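Local coordinates for protein ribokinase, putative (Burkholderia thailandensis, PDB 3B1N) that probably phosphorylates nucleosides with ATP, as a ribokinase-like (PfkB) family kinase that binds ADP and the nucleoside mizoribine in separate pockets, at residues B[205-210]-B[217-222]; B[225-230]-B[234-239]; B[259-264]-B[273-278]. All coordinates share one frame; numbering follows the deposited sequence.

Contact 1. Residues B[205-210]-B[217-222]. With ADP (adenosine-5'-diphosphate), chain G.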
loop_
_atom_site.group_PDB
_atom_site.type_symbol
_atom_site.label_atom_id
_atom_site.label_comp_id
_atom_site.label_asym_id
_atom_site.label_seq_id
_atom_site.Cartn_x
_atom_site.Cartn_y
_atom_site.Cartn_z
ATOM N N TRP B 205 23.853 14.189 -11.338
ATOM C CA TRP B 205 25.129 14.065 -10.654
ATOM C C TRP B 205 25.402 12.607 -10.286
ATOM O O TRP B 205 24.456 11.807 -10.062
ATOM C CB TRP B 205 25.173 14.934 -9.385
ATOM C CG TRP B 205 25.229 16.419 -9.608
ATOM C CD1 TRP B 205 25.726 17.069 -10.712
ATOM C CD2 TRP B 205 24.840 17.448 -8.683
ATOM N NE1 TRP B 205 25.629 18.429 -10.542
ATOM C CE2 TRP B 205 25.090 18.692 -9.306
ATOM C CE3 TRP B 205 24.285 17.438 -7.393
ATOM C CZ2 TRP B 205 24.822 19.910 -8.682
ATOM C CZ3 TRP B 205 24.000 18.650 -6.781
ATOM C CH2 TRP B 205 24.271 19.878 -7.427
ATOM N N SER B 206 26.689 12.278 -10.215
ATOM C CA SER B 206 27.189 11.017 -9.704
ATOM C C SER B 206 27.280 11.148 -8.190
ATOM O O SER B 206 27.210 12.262 -7.689
ATOM C CB SER B 206 28.578 10.756 -10.298
ATOM O OG SER B 206 29.510 11.728 -9.813
ATOM N N GLU B 207 27.428 10.044 -7.460
ATOM C CA GLU B 207 27.608 10.131 -6.011
ATOM C C GLU B 207 28.811 10.997 -5.661
ATOM O O GLU B 207 28.767 11.732 -4.675
ATOM C CB GLU B 207 27.750 8.760 -5.354
ATOM C CG GLU B 207 26.472 7.939 -5.321
ATOM C CD GLU B 207 26.606 6.686 -4.475
ATOM O OE1 GLU B 207 25.702 5.830 -4.524
ATOM O OE2 GLU B 207 27.615 6.544 -3.762
ATOM N N ASP B 208 29.864 10.892 -6.489
ATOM C CA ASP B 208 31.099 11.663 -6.356
ATOM C C ASP B 208 30.814 13.138 -6.375
ATOM O O ASP B 208 31.350 13.884 -5.548
ATOM C CB ASP B 208 32.075 11.354 -7.512
ATOM C CG ASP B 208 32.879 10.077 -7.299
ATOM O OD1 ASP B 208 32.890 9.511 -6.182
ATOM O OD2 ASP B 208 33.534 9.643 -8.281
ATOM N N GLU B 209 29.979 13.549 -7.331
ATOM C CA GLU B 209 29.620 14.943 -7.507
ATOM C C GLU B 209 28.752 15.469 -6.361
ATOM O O GLU B 209 28.898 16.597 -5.935
ATOM C CB GLU B 209 28.993 15.162 -8.884
ATOM C CG GLU B 209 30.062 15.050 -10.001
ATOM C CD GLU B 209 29.514 14.849 -11.415
ATOM O OE1 GLU B 209 30.229 15.235 -12.376
ATOM O OE2 GLU B 209 28.412 14.289 -11.596
ATOM N N ILE B 210 27.860 14.633 -5.841
ATOM C CA ILE B 210 27.046 15.045 -4.707
ATOM C C ILE B 210 27.925 15.221 -3.457
ATOM O O ILE B 210 27.803 16.213 -2.699
ATOM C CB ILE B 210 25.907 14.016 -4.472
ATOM C CG1 ILE B 210 24.918 14.030 -5.643
ATOM C CG2 ILE B 210 25.179 14.252 -3.153
ATOM C CD1 ILE B 210 24.021 12.819 -5.657
ATOM N N LEU B 217 27.916 12.581 2.876
ATOM C CA LEU B 217 26.823 11.922 2.128
ATOM C C LEU B 217 26.637 10.581 2.801
ATOM O O LEU B 217 27.519 9.718 2.802
ATOM C CB LEU B 217 27.209 11.722 0.665
ATOM C CG LEU B 217 26.385 10.767 -0.223
ATOM C CD1 LEU B 217 24.893 11.134 -0.224
ATOM C CD2 LEU B 217 26.930 10.700 -1.650
ATOM N N ILE B 218 25.457 10.417 3.403
ATOM C CA ILE B 218 25.151 9.241 4.204
ATOM C C ILE B 218 24.085 8.456 3.458
ATOM O O ILE B 218 23.037 9.032 3.103
ATOM C CB ILE B 218 24.614 9.649 5.592
ATOM C CG1 ILE B 218 25.644 10.498 6.379
ATOM C CG2 ILE B 218 24.213 8.443 6.379
ATOM C CD1 ILE B 218 25.236 11.930 6.522
ATOM N N ILE B 219 24.394 7.188 3.191
ATOM C CA ILE B 219 23.485 6.294 2.435
ATOM C C ILE B 219 23.238 5.041 3.253
ATOM O O ILE B 219 24.187 4.298 3.576
ATOM C CB ILE B 219 24.016 5.967 1.012
ATOM C CG1 ILE B 219 24.276 7.251 0.235
ATOM C CG2 ILE B 219 23.004 4.955 0.355
ATOM C CD1 ILE B 219 25.135 7.041 -1.048
ATOM N N THR B 220 21.969 4.825 3.608
ATOM C CA THR B 220 21.630 3.655 4.419
ATOM C C THR B 220 21.235 2.532 3.467
ATOM O O THR B 220 20.654 2.790 2.382
ATOM C CB THR B 220 20.512 3.964 5.422
ATOM O OG1 THR B 220 19.285 4.218 4.722
ATOM C CG2 THR B 220 20.883 5.218 6.225
ATOM N N ARG B 221 21.563 1.311 3.895
ATOM C CA ARG B 221 21.419 0.106 3.089
ATOM C C ARG B 221 20.682 -0.988 3.862
ATOM O O ARG B 221 21.015 -2.181 3.799
ATOM C CB ARG B 221 22.822 -0.337 2.601
ATOM C CG ARG B 221 23.638 0.803 2.005
ATOM C CD ARG B 221 24.987 0.373 1.448
ATOM N NE ARG B 221 25.838 1.516 1.090
ATOM C CZ ARG B 221 25.901 2.094 -0.120
ATOM N NH1 ARG B 221 25.144 1.654 -1.134
ATOM N NH2 ARG B 221 26.723 3.128 -0.326
ATOM N N GLY B 222 19.662 -0.611 4.629
ATOM C CA GLY B 222 18.877 -1.605 5.349
ATOM C C GLY B 222 19.681 -2.500 6.276
ATOM O O GLY B 222 20.550 -2.007 7.043
HETATM P PB ADP G . 14.740 3.701 5.479
HETATM O O1B ADP G . 14.401 3.122 4.113
HETATM O O2B ADP G . 15.034 5.164 5.345
HETATM O O3B ADP G . 13.874 3.436 6.660
HETATM P PA ADP G . 16.921 1.669 5.814
HETATM O O1A ADP G . 15.941 0.539 5.468
HETATM O O2A ADP G . 18.141 1.872 4.969
HETATM O O3A ADP G . 16.243 3.097 5.837
HETATM O "O5'" ADP G . 17.247 1.353 7.310
HETATM C "C5'" ADP G . 18.000 2.345 8.017
HETATM C "C4'" ADP G . 18.973 1.753 9.025
HETATM O "O4'" ADP G . 18.234 0.989 10.002
HETATM C "C3'" ADP G . 19.995 0.763 8.414
HETATM O "O3'" ADP G . 21.112 1.456 7.836
HETATM C "C2'" ADP G . 20.269 -0.123 9.603
HETATM O "O2'" ADP G . 21.259 0.492 10.455
HETATM C "C1'" ADP G . 18.965 -0.183 10.348
HETATM N N9 ADP G . 18.180 -1.352 9.862
HETATM C C8 ADP G . 17.251 -1.422 8.856
HETATM N N7 ADP G . 16.815 -2.715 8.710
HETATM C C5 ADP G . 17.515 -3.458 9.554
HETATM C C6 ADP G . 17.577 -4.883 9.871
HETATM N N6 ADP G . 16.751 -5.725 9.187
HETATM N N1 ADP G . 18.419 -5.289 10.804
HETATM C C2 ADP G . 19.233 -4.438 11.474
HETATM N N3 ADP G . 19.209 -3.119 11.246
HETATM C C4 ADP G . 18.419 -2.592 10.312
HETATM O O HOH W 1 24.519 3.610 -3.422
#
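Glu207 lies obliquely across the end of Ile219, its carboxylate resting on a methyl: OE2 of Glu207 is 3.7 Å from CD1 of Ile219, and OE1 and CD of the glutamate sit about as near. The chain gets there by being straight. CG of Glu207 stands opposite the carbonyl carbon (chi1 -71°) and everything past it is extended, so the acid reaches from the first turn of helix 207-211 along strand 216-220.

Further back the packing is made by methyl groups. Leu217 aims its CD2 branch at the helix, 3.7 Å from the backbone O of Glu207 and 4.2 Å from CG2 of Ile210, whose side chain also presses on strand 188-192 and helix 193-203. The other branch of Ile219 has a separate job: CG2 sits over the centre of one face of the Arg221 guanidinium. That arginine stretches back toward the acid, and in the modelled conformer a water joins the two, giving a proton to OE1 of Glu207 at 2.7 Å and accepting from NH1 of Arg221 at 3.1 Å. Arg221 has a second conformer, so the bridge is less certain.

At its start the helix is closed by a capping box. Ser206 OG accepts from Glu209 N at 3.1 Å, while Ser206 N donates back to Glu209 OE2 in a nearly straight bond (165°).

Where the strand ends, O2A of the ADP is gripped twice, by Thr220 OG1 at 2.6 Å and by Gly222 N at 2.9 Å. The chemistry is thus divided: buried methyls join helix to strand, the opposite charges of Glu207 and Arg221 are linked, in this conformer, only through water, which probably still gives some attraction, and the strand's end and the loop after it offer one O-H and one N-H to an alpha-phosphate oxygen.

Contact 2. Residues B[225-230]-B[234-239]. With ADP (adenosine-5'-diphosphate), chain G.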
loop_
_atom_site.group_PDB
_atom_site.type_symbol
_atom_site.label_atom_id
_atom_site.label_comp_id
_atom_site.label_asym_id
_atom_site.label_seq_id
_atom_site.Cartn_x
_atom_site.Cartn_y
_atom_site.Cartn_z
ATOM N N GLY B 225 23.560 -2.207 6.698
ATOM C CA GLY B 225 24.265 -1.086 7.378
ATOM C C GLY B 225 24.194 0.197 6.593
ATOM O O GLY B 225 23.111 0.570 6.097
ATOM N N ALA B 226 25.298 0.950 6.539
ATOM C CA ALA B 226 25.272 2.247 5.855
ATOM C C ALA B 226 26.668 2.669 5.481
ATOM O O ALA B 226 27.625 2.091 6.018
ATOM C CB ALA B 226 24.658 3.327 6.812
ATOM N N THR B 227 26.775 3.683 4.617
ATOM C CA THR B 227 28.084 4.328 4.345
ATOM C C THR B 227 28.023 5.800 4.638
ATOM O O THR B 227 27.004 6.449 4.389
ATOM C CB THR B 227 28.518 4.106 2.900
ATOM O OG1 THR B 227 27.489 4.536 2.037
ATOM C CG2 THR B 227 28.789 2.648 2.638
ATOM N N ILE B 228 29.121 6.340 5.161
ATOM C CA ILE B 228 29.228 7.778 5.351
ATOM C C ILE B 228 30.458 8.257 4.598
ATOM O O ILE B 228 31.615 7.994 5.016
ATOM C CB ILE B 228 29.376 8.115 6.817
ATOM C CG1 ILE B 228 28.127 7.605 7.576
ATOM C CG2 ILE B 228 29.559 9.646 7.017
ATOM C CD1 ILE B 228 28.123 7.919 9.109
ATOM N N ARG B 229 30.216 8.979 3.540
ATOM C CA ARG B 229 31.290 9.550 2.706
ATOM C C ARG B 229 31.526 10.997 3.129
ATOM O O ARG B 229 30.631 11.832 3.069
ATOM C CB ARG B 229 30.854 9.505 1.233
ATOM C CG ARG B 229 31.844 10.208 0.301
ATOM C CD ARG B 229 32.523 9.201 -0.576
ATOM N NE ARG B 229 31.849 9.047 -1.847
ATOM C CZ ARG B 229 32.270 9.598 -2.987
ATOM N NH1 ARG B 229 33.338 10.371 -3.009
ATOM N NH2 ARG B 229 31.584 9.398 -4.098
ATOM N N HIS B 230 32.768 11.299 3.520
ATOM C CA HIS B 230 33.146 12.641 3.977
ATOM C C HIS B 230 34.517 12.961 3.375
ATOM O O HIS B 230 35.101 12.111 2.715
ATOM C CB HIS B 230 33.167 12.716 5.506
ATOM C CG HIS B 230 34.035 11.681 6.156
ATOM N ND1 HIS B 230 35.264 11.985 6.721
ATOM C CD2 HIS B 230 33.867 10.348 6.315
ATOM C CE1 HIS B 230 35.818 10.874 7.179
ATOM N NE2 HIS B 230 34.981 9.871 6.970
ATOM N N THR B 234 35.621 7.153 3.602
ATOM C CA THR B 234 34.277 6.619 3.724
ATOM C C THR B 234 34.225 5.612 4.870
ATOM O O THR B 234 35.018 4.658 4.933
ATOM C CB THR B 234 33.832 5.932 2.416
ATOM O OG1 THR B 234 33.883 6.886 1.334
ATOM C CG2 THR B 234 32.400 5.360 2.554
ATOM N N GLU B 235 33.291 5.837 5.791
ATOM C CA GLU B 235 33.019 4.924 6.882
ATOM C C GLU B 235 32.051 3.884 6.366
ATOM O O GLU B 235 30.995 4.236 5.824
ATOM C CB GLU B 235 32.354 5.671 8.046
ATOM C CG GLU B 235 33.128 6.869 8.546
ATOM C CD GLU B 235 34.554 6.518 8.852
ATOM O OE1 GLU B 235 34.814 5.482 9.527
ATOM O OE2 GLU B 235 35.431 7.271 8.378
ATOM N N GLN B 236 32.422 2.616 6.509
ATOM C CA GLN B 236 31.499 1.527 6.281
ATOM C C GLN B 236 30.899 1.185 7.639
ATOM O O GLN B 236 31.560 0.612 8.521
ATOM C CB GLN B 236 32.226 0.314 5.720
ATOM C CG GLN B 236 32.959 0.574 4.397
ATOM C CD GLN B 236 32.013 0.773 3.228
ATOM O OE1 GLN B 236 32.299 1.540 2.298
ATOM N NE2 GLN B 236 30.867 0.111 3.273
ATOM N N ILE B 237 29.628 1.536 7.836
ATOM C CA ILE B 237 29.009 1.363 9.123
ATOM C C ILE B 237 28.286 0.019 9.121
ATOM O O ILE B 237 27.415 -0.202 8.263
ATOM C CB ILE B 237 27.933 2.472 9.341
ATOM C CG1 ILE B 237 28.529 3.888 9.185
ATOM C CG2 ILE B 237 27.199 2.274 10.711
ATOM C CD1 ILE B 237 29.691 4.179 10.197
ATOM N N PRO B 238 28.604 -0.857 10.068
ATOM C CA PRO B 238 27.889 -2.143 10.109
ATOM C C PRO B 238 26.496 -2.005 10.646
ATOM O O PRO B 238 26.250 -1.149 11.508
ATOM C CB PRO B 238 28.710 -2.998 11.090
ATOM C CG PRO B 238 29.647 -2.046 11.784
ATOM C CD PRO B 238 29.632 -0.707 11.122
ATOM N N ALA B 239 25.604 -2.894 10.213
ATOM C CA ALA B 239 24.353 -3.055 10.923
ATOM C C ALA B 239 24.544 -3.672 12.296
ATOM O O ALA B 239 25.517 -4.404 12.535
ATOM C CB ALA B 239 23.373 -3.931 10.092
HETATM P PB ADP G . 14.740 3.701 5.479
HETATM O O1B ADP G . 14.401 3.122 4.113
HETATM O O2B ADP G . 15.034 5.164 5.345
HETATM O O3B ADP G . 13.874 3.436 6.660
HETATM P PA ADP G . 16.921 1.669 5.814
HETATM O O1A ADP G . 15.941 0.539 5.468
HETATM O O2A ADP G . 18.141 1.872 4.969
HETATM O O3A ADP G . 16.243 3.097 5.837
HETATM O "O5'" ADP G . 17.247 1.353 7.310
HETATM C "C5'" ADP G . 18.000 2.345 8.017
HETATM C "C4'" ADP G . 18.973 1.753 9.025
HETATM O "O4'" ADP G . 18.234 0.989 10.002
HETATM C "C3'" ADP G . 19.995 0.763 8.414
HETATM O "O3'" ADP G . 21.112 1.456 7.836
HETATM C "C2'" ADP G . 20.269 -0.123 9.603
HETATM O "O2'" ADP G . 21.259 0.492 10.455
HETATM C "C1'" ADP G . 18.965 -0.183 10.348
HETATM N N9 ADP G . 18.180 -1.352 9.862
HETATM C C8 ADP G . 17.251 -1.422 8.856
HETATM N N7 ADP G . 16.815 -2.715 8.710
HETATM C C5 ADP G . 17.515 -3.458 9.554
HETATM C C6 ADP G . 17.577 -4.883 9.871
HETATM N N6 ADP G . 16.751 -5.725 9.187
HETATM N N1 ADP G . 18.419 -5.289 10.804
HETATM C C2 ADP G . 19.233 -4.438 11.474
HETATM N N3 ADP G . 19.209 -3.119 11.246
HETATM C C4 ADP G . 18.419 -2.592 10.312
#
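Glu235 and His230 meet on the face of the hairpin that also carries Ile228, and the glutamate can be followed outward atom by atom. Its CB packs against CB of Ile228, 4.0 Å away. CG, 3.9 Å from NE2 of His230, is where the chain bends (chi2 -52°), folding the carboxylate in beside the imidazole; CD lies equally near that nitrogen. At the tip OE2 accepts a hydrogen bond from His230 NE2 at 3.0 Å. The bond is close to straight (162°), lies near the ring plane and uses the anti lone pair of OE2, with ring and carboxylate planes 33° apart. Trp269 of helix 269-284 lies against both residues.

Beneath the side chains, paired backbone bonds tie Ala226 to Ile237 and Ile228 to Glu235 in antiparallel register, with Ile228 and Ile237 touching through CD1 and CG1. On the other face Thr227 and Gln236 run side by side, CG2 of the threonine 3.3 Å from NE2 of the amide, and Arg229 bends its CD to 3.3 Å from OG1 of Thr234.

At the opposite end from the histidine, Gly225 O accepts from O3' of the ADP ribose at 2.8 Å. Two unlike polar sites thus mark the ends of the contact: a carboxylate that would tend to favour a protonated, positively charged His230, and a bare backbone carbonyl that recognises a ribose hydroxyl.

Contact 3. Residues B[259-264]-B[273-278]. With ADP (adenosine-5'-diphosphate), chain G.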
loop_
_atom_site.group_PDB
_atom_site.type_symbol
_atom_site.label_atom_id
_atom_site.label_comp_id
_atom_site.label_asym_id
_atom_site.label_seq_id
_atom_site.Cartn_x
_atom_site.Cartn_y
_atom_site.Cartn_z
ATOM N N LEU B 259 22.248 9.846 14.333
ATOM C CA LEU B 259 23.255 10.643 13.628
ATOM C C LEU B 259 23.267 12.074 14.145
ATOM O O LEU B 259 24.359 12.611 14.412
ATOM C CB LEU B 259 22.989 10.609 12.142
ATOM C CG LEU B 259 24.245 10.852 11.334
ATOM C CD1 LEU B 259 25.102 9.586 11.346
ATOM C CD2 LEU B 259 23.850 11.213 9.901
ATOM N N LEU B 260 22.090 12.697 14.294
ATOM C CA LEU B 260 21.995 14.082 14.774
ATOM C C LEU B 260 22.594 14.170 16.194
ATOM O O LEU B 260 23.305 15.142 16.498
ATOM C CB LEU B 260 20.537 14.593 14.812
ATOM C CG LEU B 260 19.965 14.851 13.437
ATOM C CD1 LEU B 260 18.448 14.931 13.632
ATOM C CD2 LEU B 260 20.522 16.208 12.941
ATOM N N TYR B 261 22.326 13.186 17.051
ATOM C CA TYR B 261 22.877 13.229 18.413
ATOM C C TYR B 261 24.411 13.164 18.319
ATOM O O TYR B 261 25.121 13.942 19.007
ATOM C CB TYR B 261 22.367 12.015 19.214
ATOM C CG TYR B 261 22.835 12.035 20.637
ATOM C CD1 TYR B 261 22.144 12.757 21.589
ATOM C CD2 TYR B 261 24.010 11.356 20.998
ATOM C CE1 TYR B 261 22.548 12.787 22.896
ATOM C CE2 TYR B 261 24.444 11.386 22.329
ATOM C CZ TYR B 261 23.697 12.105 23.252
ATOM O OH TYR B 261 24.118 12.131 24.583
ATOM N N GLY B 262 24.930 12.264 17.478
ATOM C CA GLY B 262 26.398 12.122 17.338
ATOM C C GLY B 262 27.008 13.434 16.819
ATOM O O GLY B 262 28.047 13.889 17.341
ATOM N N ILE B 263 26.409 14.069 15.805
ATOM C CA ILE B 263 26.989 15.295 15.208
ATOM C C ILE B 263 27.009 16.380 16.320
ATOM O O ILE B 263 28.046 17.047 16.544
ATOM C CB ILE B 263 26.157 15.751 14.009
ATOM C CG1 ILE B 263 26.344 14.736 12.882
ATOM C CG2 ILE B 263 26.579 17.162 13.514
ATOM C CD1 ILE B 263 25.262 14.928 11.731
ATOM N N GLU B 264 25.891 16.570 17.015
ATOM C CA GLU B 264 25.773 17.579 18.072
ATOM C C GLU B 264 26.882 17.424 19.109
ATOM O O GLU B 264 27.432 18.424 19.570
ATOM C CB GLU B 264 24.388 17.443 18.767
ATOM C CG GLU B 264 24.282 18.203 20.072
ATOM C CD GLU B 264 22.949 18.055 20.777
ATOM O OE1 GLU B 264 22.136 17.131 20.455
ATOM O OE2 GLU B 264 22.752 18.872 21.711
ATOM N N GLY B 273 27.846 7.142 13.171
ATOM C CA GLY B 273 27.214 6.141 12.271
ATOM C C GLY B 273 26.795 4.911 13.048
ATOM O O GLY B 273 25.699 4.388 12.811
ATOM N N ARG B 274 27.647 4.420 13.962
ATOM C CA ARG B 274 27.288 3.201 14.670
ATOM C C ARG B 274 26.122 3.448 15.623
ATOM O O ARG B 274 25.269 2.570 15.815
ATOM C CB ARG B 274 28.528 2.652 15.407
ATOM C CG ARG B 274 29.439 1.945 14.444
ATOM C CD ARG B 274 30.768 1.623 15.127
ATOM N NE ARG B 274 31.572 0.745 14.243
ATOM C CZ ARG B 274 32.181 1.151 13.131
ATOM N NH1 ARG B 274 32.100 2.409 12.682
ATOM N NH2 ARG B 274 32.897 0.249 12.421
ATOM N N LEU B 275 26.055 4.652 16.222
ATOM C CA LEU B 275 24.922 4.946 17.082
ATOM C C LEU B 275 23.620 4.962 16.252
ATOM O O LEU B 275 22.621 4.416 16.716
ATOM C CB LEU B 275 25.141 6.295 17.827
ATOM C CG LEU B 275 23.974 6.676 18.730
ATOM C CD1 LEU B 275 23.799 5.703 19.907
ATOM C CD2 LEU B 275 24.225 8.108 19.291
ATOM N N ALA B 276 23.668 5.619 15.100
ATOM C CA ALA B 276 22.529 5.692 14.170
ATOM C C ALA B 276 22.089 4.255 13.814
ATOM O O ALA B 276 20.898 3.926 13.831
ATOM C CB ALA B 276 22.960 6.448 12.947
ATOM N N SER B 277 23.058 3.415 13.455
ATOM C CA SER B 277 22.827 2.016 13.065
ATOM C C SER B 277 22.166 1.246 14.208
ATOM O O SER B 277 21.155 0.517 14.008
ATOM C CB SER B 277 24.169 1.417 12.712
ATOM O OG SER B 277 23.939 0.090 12.267
ATOM N N LEU B 278 22.643 1.477 15.426
ATOM C CA LEU B 278 22.020 0.859 16.594
ATOM C C LEU B 278 20.582 1.305 16.747
ATOM O O LEU B 278 19.687 0.465 16.976
ATOM C CB LEU B 278 22.792 1.161 17.870
ATOM C CG LEU B 278 22.157 0.727 19.163
ATOM C CD1 LEU B 278 21.953 -0.768 19.232
ATOM C CD2 LEU B 278 23.042 1.203 20.325
HETATM P PB ADP G . 14.740 3.701 5.479
HETATM O O1B ADP G . 14.401 3.122 4.113
HETATM O O2B ADP G . 15.034 5.164 5.345
HETATM O O3B ADP G . 13.874 3.436 6.660
HETATM P PA ADP G . 16.921 1.669 5.814
HETATM O O1A ADP G . 15.941 0.539 5.468
HETATM O O2A ADP G . 18.141 1.872 4.969
HETATM O O3A ADP G . 16.243 3.097 5.837
HETATM O "O5'" ADP G . 17.247 1.353 7.310
HETATM C "C5'" ADP G . 18.000 2.345 8.017
HETATM C "C4'" ADP G . 18.973 1.753 9.025
HETATM O "O4'" ADP G . 18.234 0.989 10.002
HETATM C "C3'" ADP G . 19.995 0.763 8.414
HETATM O "O3'" ADP G . 21.112 1.456 7.836
HETATM C "C2'" ADP G . 20.269 -0.123 9.603
HETATM O "O2'" ADP G . 21.259 0.492 10.455
HETATM C "C1'" ADP G . 18.965 -0.183 10.348
HETATM N N9 ADP G . 18.180 -1.352 9.862
HETATM C C8 ADP G . 17.251 -1.422 8.856
HETATM N N7 ADP G . 16.815 -2.715 8.710
HETATM C C5 ADP G . 17.515 -3.458 9.554
HETATM C C6 ADP G . 17.577 -4.883 9.871
HETATM N N6 ADP G . 16.751 -5.725 9.187
HETATM N N1 ADP G . 18.419 -5.289 10.804
HETATM C C2 ADP G . 19.233 -4.438 11.474
HETATM N N3 ADP G . 19.209 -3.119 11.246
HETATM C C4 ADP G . 18.419 -2.592 10.312
#
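Ser277 OG is the polar atom held from more than one direction here. It accepts from the ribose O2' of ADP at 3.3 Å, a long bond, and it is also hydrogen-bonded to the carbonyl O of Pro238, just past the end of strand 233-237. The torsion that places it there sets OG opposite the backbone N (chi1 -177°), pointing at the nucleotide, while the neighbouring Ala276 and Leu275 turn toward helix 251-264.

That second side of helix 269-284 meets the other helix through apolar atoms. Ala276 makes the close approach: its CB is 3.7 Å from N of Leu259 and 4.1 Å from CD1 of Leu259, and the CA atoms of these two residues are 5.0 Å apart. The small methyl lets the backbones come this near. Leu259 reaches across with the same CD1, which also lies 4.1 Å from N of Gly273. Beside this, Tyr261 and Leu275 lie obliquely to each other, CD2 of the ring against CD2 of the leucine at 3.7 Å. The Tyr261 ring is also stacked on His265, which probably limits its rotation, and Leu275 continues onto Ile299 and Phe267.

The short axes pass 8.2 Å apart at 154°, an antiparallel pair joined by a brief connection. Beyond it, Leu259, Leu260 and Ile263 seat helix 251-264 on the central sheet through Ile164, with Leu138 and Ile140 also beneath. This is the layered alpha/beta arrangement of the ribokinase fold, whose helices cover a mostly parallel sheet, and Ser277, on the side of helix 269-284 turned to the nucleotide, lines the ribose part of the ADP pocket.

How the contacts relate
The three contacts follow one another along the chain without overlap, all within the PfkB family region. Contact 1 lies about 11 Å from contact 2 and about 17 Å from contact 3, centre to centre; contacts 2 and 3 are about 11 Å apart. Contacts 1 and 2 share the nine-stranded sheet, where strand 216-220 adjoins strand 226-230, and a salt bridge from Asp208 to Arg229 joins them outside it. Contact 3 belongs to the helical layer: Leu259 packs on Ile218, and Ile237 on Gly273. Each supplies part of the ADP pocket, contact 1 at the alpha-phosphate and contacts 2 and 3 at the two ribose hydroxyls.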